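Local coordinates for protein putative beta-glucosidase (Bifidobacterium adolescentis, PDB 5WAB) that hydrolyses beta-glucosidic bonds as a family 3 glycoside hydrolase and may also remove terminal arabinopyranosyl units from ginsenosides, at residues A308-A311 with A312-S315; T360-L363 with D364-A368. All coordinates share one frame; numbering follows the deposited sequence.

Going along the chain from the N terminus, contact 1 (308-315) comes first, at the C-terminal end of helix 301-313, just before edge strand 317-321. The chain then runs through strand 334-337 and a long connection to contact 2 (360-368), where helix 362-368 starts on its way to strand 373-376, the other edge of the same six-stranded sheet. Each contact closes no more than a turn of chain, and the two stand in series, neither nesting nor crossing. The centres of contacts 1 and 2 are about 16 Å apart, and the nearest atoms of contacts 1 and 2 about 8 Å apart, without touching. Helix 476-484 joins them: His309 of contact 1 and Thr365 of contact 2 both rest on Pro478.

Contact 1 of 2, residues A308-A311 with A312-S315; sequences AHQA and AIES
Ala308 through Gln310 offer their carbonyls to the amides of Ala312 through Glu314, the last full turn of helix 301-313. Of these bonds, Ala312 N to Ala308 O is 2.8 Å and Glu314 N to Gln310 O stretches to 3.2 Å. Glu314 then leaves helical geometry, and the pattern changes. Ala311 O takes its bond from a side chain, Ser315 OG at 2.7 Å, while Ser315 N turns back to Ala312 O at 3.1 Å.

A second polar link lies on the flank: Gln310 NE2 gives a hydrogen bond of 2.7 Å to Glu314 OE2. OE2 lies in the plane of the Gln310 amide and receives the N-H on its anti lone pair, while the carboxylate itself is turned 80° from that plane. A bend at chi2 (61°) swings the Gln310 amide toward the helix end. With an alanine here, Glu314 OE2 would probably lose this donor and its carboxylate would be less firmly fixed in rotation.

Apolar contact is slighter. Ile313 CD1 comes obliquely to the His309 ring, 3.8 Å from CE1, beside helix 476-484.

Glu314 OE1 forms a salt bridge with Lys607 of strand 601-610, in the fibronectin type III-like domain. The buried carboxylate is thus gripped through both oxygens, and the lysine is likely to keep it ionised while joining this helix end to that domain.

Contact 2 of 2, residues T360-L363 with D364-A368; sequences TSFL and DTLAA
Ser361 and Thr365 mark the first turn of helix 362-368: the chain arrives extended and coils from Phe362 onward. Thr365 N reaches Ser361 O at 2.9 Å; one residue on, Leu366 N bonds to Phe362 O at 3.0 Å. Ala367 N to Leu363 O, at 2.9 Å, continues the ladder.

Ser361 is the N-cap. Its OG, placed between the backbone N and the carbonyl carbon (chi1 68°), accepts from Asp364 N at 3.2 Å in a nearly straight bond (173°). This is one half of a capping box. The reverse half is not made directly; a water accepts from Ser361 N and donates to Asp364 OD2, though that second link is so short that the water's exact position is doubtful. An acidic side chain at this end would suit the helix dipole.

Thr365 adds a side-chain bond, its OG1 donating to Ser361 O at 2.6 Å from above the carbonyl plane. The threonine's own N-H comes to the same oxygen from the opposite face, so one residue grips this carbonyl twice. Thr360 CG2 lies against Asp364 CB at 3.5 Å. On another flank, Leu366 CG sits over one face of the Phe362 ring, a CH-pi contact with the centroid 4.3 Å away and 20° off the normal, while Leu366 CD1 approaches ring atom CE2 at 3.6 Å.

In the alpha/beta C-terminal domain, this helix lies on the crossover between parallel neighbours 334-337 and 373-376. Phe362 meets Phe407 of strand 403-409 and packs on Leu480 and Ile484 of helix 476-484, where Thr365 touches Pro478 and Ala481. Leu363 and Leu366 cover Phe375 and Val373 of strand 373-376.

Contact 1 of 2, residues A308-A311 with A312-S315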
ATOM      1  N   ALA A 308     -12.642   9.373   8.307  1.00 30.46           N
ATOM      2  CA  ALA A 308     -12.958   8.499   7.182  1.00 29.66           C
ATOM      3  C   ALA A 308     -13.543   9.278   6.011  1.00 29.13           C
ATOM      4  O   ALA A 308     -13.319   8.920   4.850  1.00 27.22           O
ATOM      5  CB  ALA A 308     -13.926   7.401   7.625  1.00 30.57           C
ATOM      6  N   HIS A 309     -14.302  10.338   6.298  1.00 29.81           N
ATOM      7  CA  HIS A 309     -14.832  11.183   5.234  1.00 31.04           C
ATOM      8  C   HIS A 309     -13.701  11.851   4.465  1.00 31.48           C
ATOM      9  O   HIS A 309     -13.678  11.827   3.228  1.00 28.69           O
ATOM     10  CB  HIS A 309     -15.786  12.224   5.829  1.00 32.79           C
ATOM     11  CG  HIS A 309     -16.520  13.039   4.808  1.00 33.26           C
ATOM     12  ND1 HIS A 309     -16.452  12.782   3.455  1.00 32.69           N
ATOM     13  CD2 HIS A 309     -17.336  14.112   4.946  1.00 34.51           C
ATOM     14  CE1 HIS A 309     -17.193  13.660   2.804  1.00 34.00           C
ATOM     15  NE2 HIS A 309     -17.739  14.479   3.685  1.00 35.29           N
ATOM     16  N   GLN A 310     -12.749  12.453   5.183  1.00 31.11           N
ATOM     17  CA  GLN A 310     -11.621  13.094   4.512  1.00 30.76           C
ATOM     18  C   GLN A 310     -10.717  12.061   3.846  1.00 28.32           C
ATOM     19  O   GLN A 310     -10.233  12.278   2.728  1.00 27.20           O
ATOM     20  CB  GLN A 310     -10.826  13.954   5.498  1.00 32.19           C
ATOM     21  CG  GLN A 310      -9.657  14.693   4.847  1.00 34.01           C
ATOM     22  CD  GLN A 310     -10.097  15.665   3.742  1.00 36.38           C
ATOM     23  OE1 GLN A 310     -11.203  16.206   3.770  1.00 37.63           O
ATOM     24  NE2 GLN A 310      -9.229  15.868   2.756  1.00 36.08           N
ATOM     25  N   ALA A 311     -10.477  10.932   4.516  1.00 27.45           N
ATOM     26  CA  ALA A 311      -9.692   9.865   3.901  1.00 27.00           C
ATOM     27  C   ALA A 311     -10.367   9.337   2.639  1.00 24.96           C
ATOM     28  O   ALA A 311      -9.689   8.946   1.681  1.00 24.48           O
ATOM     29  CB  ALA A 311      -9.460   8.733   4.903  1.00 23.90           C
ATOM     30  N   ALA A 312     -11.700   9.287   2.630  1.00 25.82           N
ATOM     31  CA  ALA A 312     -12.411   8.814   1.446  1.00 28.11           C
ATOM     32  C   ALA A 312     -12.298   9.807   0.298  1.00 29.51           C
ATOM     33  O   ALA A 312     -12.154   9.407  -0.863  1.00 31.11           O
ATOM     34  CB  ALA A 312     -13.877   8.535   1.777  1.00 28.33           C
ATOM     35  N   ILE A 313     -12.367  11.106   0.602  1.00 30.15           N
ATOM     36  CA  ILE A 313     -12.248  12.129  -0.434  1.00 30.28           C
ATOM     37  C   ILE A 313     -10.928  11.990  -1.181  1.00 30.18           C
ATOM     38  O   ILE A 313     -10.881  12.044  -2.417  1.00 30.40           O
ATOM     39  CB  ILE A 313     -12.399  13.532   0.181  1.00 30.09           C
ATOM     40  CG1 ILE A 313     -13.837  13.757   0.648  1.00 32.33           C
ATOM     41  CG2 ILE A 313     -11.968  14.596  -0.802  1.00 29.76           C
ATOM     42  CD1 ILE A 313     -14.085  15.136   1.204  1.00 33.01           C
ATOM     43  N   GLU A 314      -9.834  11.806  -0.443  1.00 29.18           N
ATOM     44  CA  GLU A 314      -8.510  11.733  -1.046  1.00 28.81           C
ATOM     45  C   GLU A 314      -8.150  10.342  -1.557  1.00 27.76           C
ATOM     46  O   GLU A 314      -6.992  10.106  -1.916  1.00 27.42           O
ATOM     47  CB  GLU A 314      -7.473  12.236  -0.048  1.00 27.92           C
ATOM     48  CG  GLU A 314      -7.756  13.660   0.371  1.00 30.17           C
ATOM     49  CD  GLU A 314      -6.572  14.335   1.017  1.00 32.30           C
ATOM     50  OE1 GLU A 314      -5.419  14.000   0.672  1.00 32.09           O
ATOM     51  OE2 GLU A 314      -6.804  15.209   1.872  1.00 34.76           O
ATOM     52  N   SER A 315      -9.109   9.426  -1.633  1.00 27.91           N
ATOM     53  CA  SER A 315      -8.869   8.110  -2.199  1.00 26.93           C
ATOM     54  C   SER A 315      -9.315   8.005  -3.650  1.00 30.25           C
ATOM     55  O   SER A 315      -9.166   6.936  -4.249  1.00 30.69           O
ATOM     56  CB  SER A 315      -9.576   7.043  -1.366  1.00 25.99           C
ATOM     57  OG  SER A 315      -8.997   6.964  -0.076  1.00 28.21           O
TER

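Contact 2 of 2, residues T360-L363 with D364-A368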
ATOM      1  N   THR A 360     -23.665   5.497   4.654  1.00 44.65           N
ATOM      2  CA  THR A 360     -24.728   6.079   3.840  1.00 42.90           C
ATOM      3  C   THR A 360     -24.328   5.990   2.377  1.00 40.70           C
ATOM      4  O   THR A 360     -23.280   6.513   1.981  1.00 38.68           O
ATOM      5  CB  THR A 360     -25.006   7.533   4.239  1.00 43.00           C
ATOM      6  OG1 THR A 360     -25.430   7.590   5.607  1.00 44.97           O
ATOM      7  CG2 THR A 360     -26.089   8.138   3.352  1.00 43.18           C
ATOM      8  N   SER A 361     -25.166   5.342   1.576  1.00 41.22           N
ATOM      9  CA  SER A 361     -24.859   5.153   0.171  1.00 41.07           C
ATOM     10  C   SER A 361     -24.882   6.486  -0.572  1.00 42.59           C
ATOM     11  O   SER A 361     -25.270   7.529  -0.038  1.00 47.12           O
ATOM     12  CB  SER A 361     -25.851   4.179  -0.459  1.00 41.26           C
ATOM     13  OG  SER A 361     -27.146   4.751  -0.513  1.00 41.03           O
ATOM     14  N   PHE A 362     -24.469   6.436  -1.836  1.00 40.08           N
ATOM     15  CA  PHE A 362     -24.483   7.638  -2.659  1.00 38.85           C
ATOM     16  C   PHE A 362     -25.910   8.113  -2.895  1.00 39.76           C
ATOM     17  O   PHE A 362     -26.176   9.322  -2.891  1.00 40.71           O
ATOM     18  CB  PHE A 362     -23.771   7.375  -3.986  1.00 36.94           C
ATOM     19  CG  PHE A 362     -23.611   8.600  -4.841  1.00 36.55           C
ATOM     20  CD1 PHE A 362     -22.688   9.580  -4.505  1.00 36.10           C
ATOM     21  CD2 PHE A 362     -24.383   8.774  -5.981  1.00 35.58           C
ATOM     22  CE1 PHE A 362     -22.533  10.706  -5.288  1.00 35.57           C
ATOM     23  CE2 PHE A 362     -24.234   9.904  -6.771  1.00 34.91           C
ATOM     24  CZ  PHE A 362     -23.307  10.871  -6.422  1.00 35.35           C
ATOM     25  N   LEU A 363     -26.843   7.173  -3.082  1.00 39.23           N
ATOM     26  CA  LEU A 363     -28.243   7.535  -3.278  1.00 40.79           C
ATOM     27  C   LEU A 363     -28.815   8.222  -2.043  1.00 43.77           C
ATOM     28  O   LEU A 363     -29.406   9.305  -2.138  1.00 45.17           O
ATOM     29  CB  LEU A 363     -29.065   6.292  -3.628  1.00 40.42           C
ATOM     30  CG  LEU A 363     -28.947   5.751  -5.056  1.00 38.95           C
ATOM     31  CD1 LEU A 363     -29.944   4.627  -5.265  1.00 39.65           C
ATOM     32  CD2 LEU A 363     -29.151   6.856  -6.084  1.00 38.19           C
ATOM     33  N   ASP A 364     -28.661   7.598  -0.874  1.00 44.75           N
ATOM     34  CA  ASP A 364     -29.142   8.220   0.353  1.00 46.91           C
ATOM     35  C   ASP A 364     -28.424   9.530   0.640  1.00 45.38           C
ATOM     36  O   ASP A 364     -28.985  10.409   1.305  1.00 46.89           O
ATOM     37  CB  ASP A 364     -28.997   7.255   1.527  1.00 49.59           C
ATOM     38  CG  ASP A 364     -29.916   6.061   1.410  1.00 51.40           C
ATOM     39  OD1 ASP A 364     -30.908   6.153   0.658  1.00 52.07           O
ATOM     40  OD2 ASP A 364     -29.651   5.033   2.067  1.00 52.22           O
ATOM     41  N   THR A 365     -27.196   9.694   0.143  1.00 42.39           N
ATOM     42  CA  THR A 365     -26.500  10.960   0.349  1.00 42.28           C
ATOM     43  C   THR A 365     -27.149  12.065  -0.472  1.00 42.46           C
ATOM     44  O   THR A 365     -27.415  13.158   0.041  1.00 43.29           O
ATOM     45  CB  THR A 365     -25.016  10.827  -0.005  1.00 40.31           C
ATOM     46  OG1 THR A 365     -24.395   9.862   0.854  1.00 39.66           O
ATOM     47  CG2 THR A 365     -24.308  12.159   0.173  1.00 40.04           C
ATOM     48  N   LEU A 366     -27.438  11.792  -1.744  1.00 41.76           N
ATOM     49  CA  LEU A 366     -28.112  12.792  -2.564  1.00 42.68           C
ATOM     50  C   LEU A 366     -29.517  13.069  -2.047  1.00 46.43           C
ATOM     51  O   LEU A 366     -29.977  14.216  -2.070  1.00 51.20           O
ATOM     52  CB  LEU A 366     -28.153  12.345  -4.022  1.00 41.03           C
ATOM     53  CG  LEU A 366     -26.791  12.238  -4.707  1.00 38.46           C
ATOM     54  CD1 LEU A 366     -26.976  12.092  -6.204  1.00 36.70           C
ATOM     55  CD2 LEU A 366     -25.905  13.432  -4.371  1.00 38.67           C
ATOM     56  N   ALA A 367     -30.218  12.028  -1.589  1.00 46.64           N
ATOM     57  CA  ALA A 367     -31.555  12.222  -1.034  1.00 48.59           C
ATOM     58  C   ALA A 367     -31.518  13.118   0.199  1.00 48.90           C
ATOM     59  O   ALA A 367     -32.293  14.075   0.310  1.00 49.95           O
ATOM     60  CB  ALA A 367     -32.179  10.868  -0.699  1.00 49.78           C
ATOM     61  N   ALA A 368     -30.611  12.831   1.135  1.00 48.07           N
ATOM     62  CA  ALA A 368     -30.506  13.635   2.347  1.00 49.12           C
ATOM     63  C   ALA A 368     -30.025  15.055   2.071  1.00 49.15           C
ATOM     64  O   ALA A 368     -30.155  15.919   2.943  1.00 51.28           O
ATOM     65  CB  ALA A 368     -29.572  12.955   3.350  1.00 48.59           C
TER
HETATM   66  O   HOH W   1     -27.348   4.401   2.582  1.00 20.45           O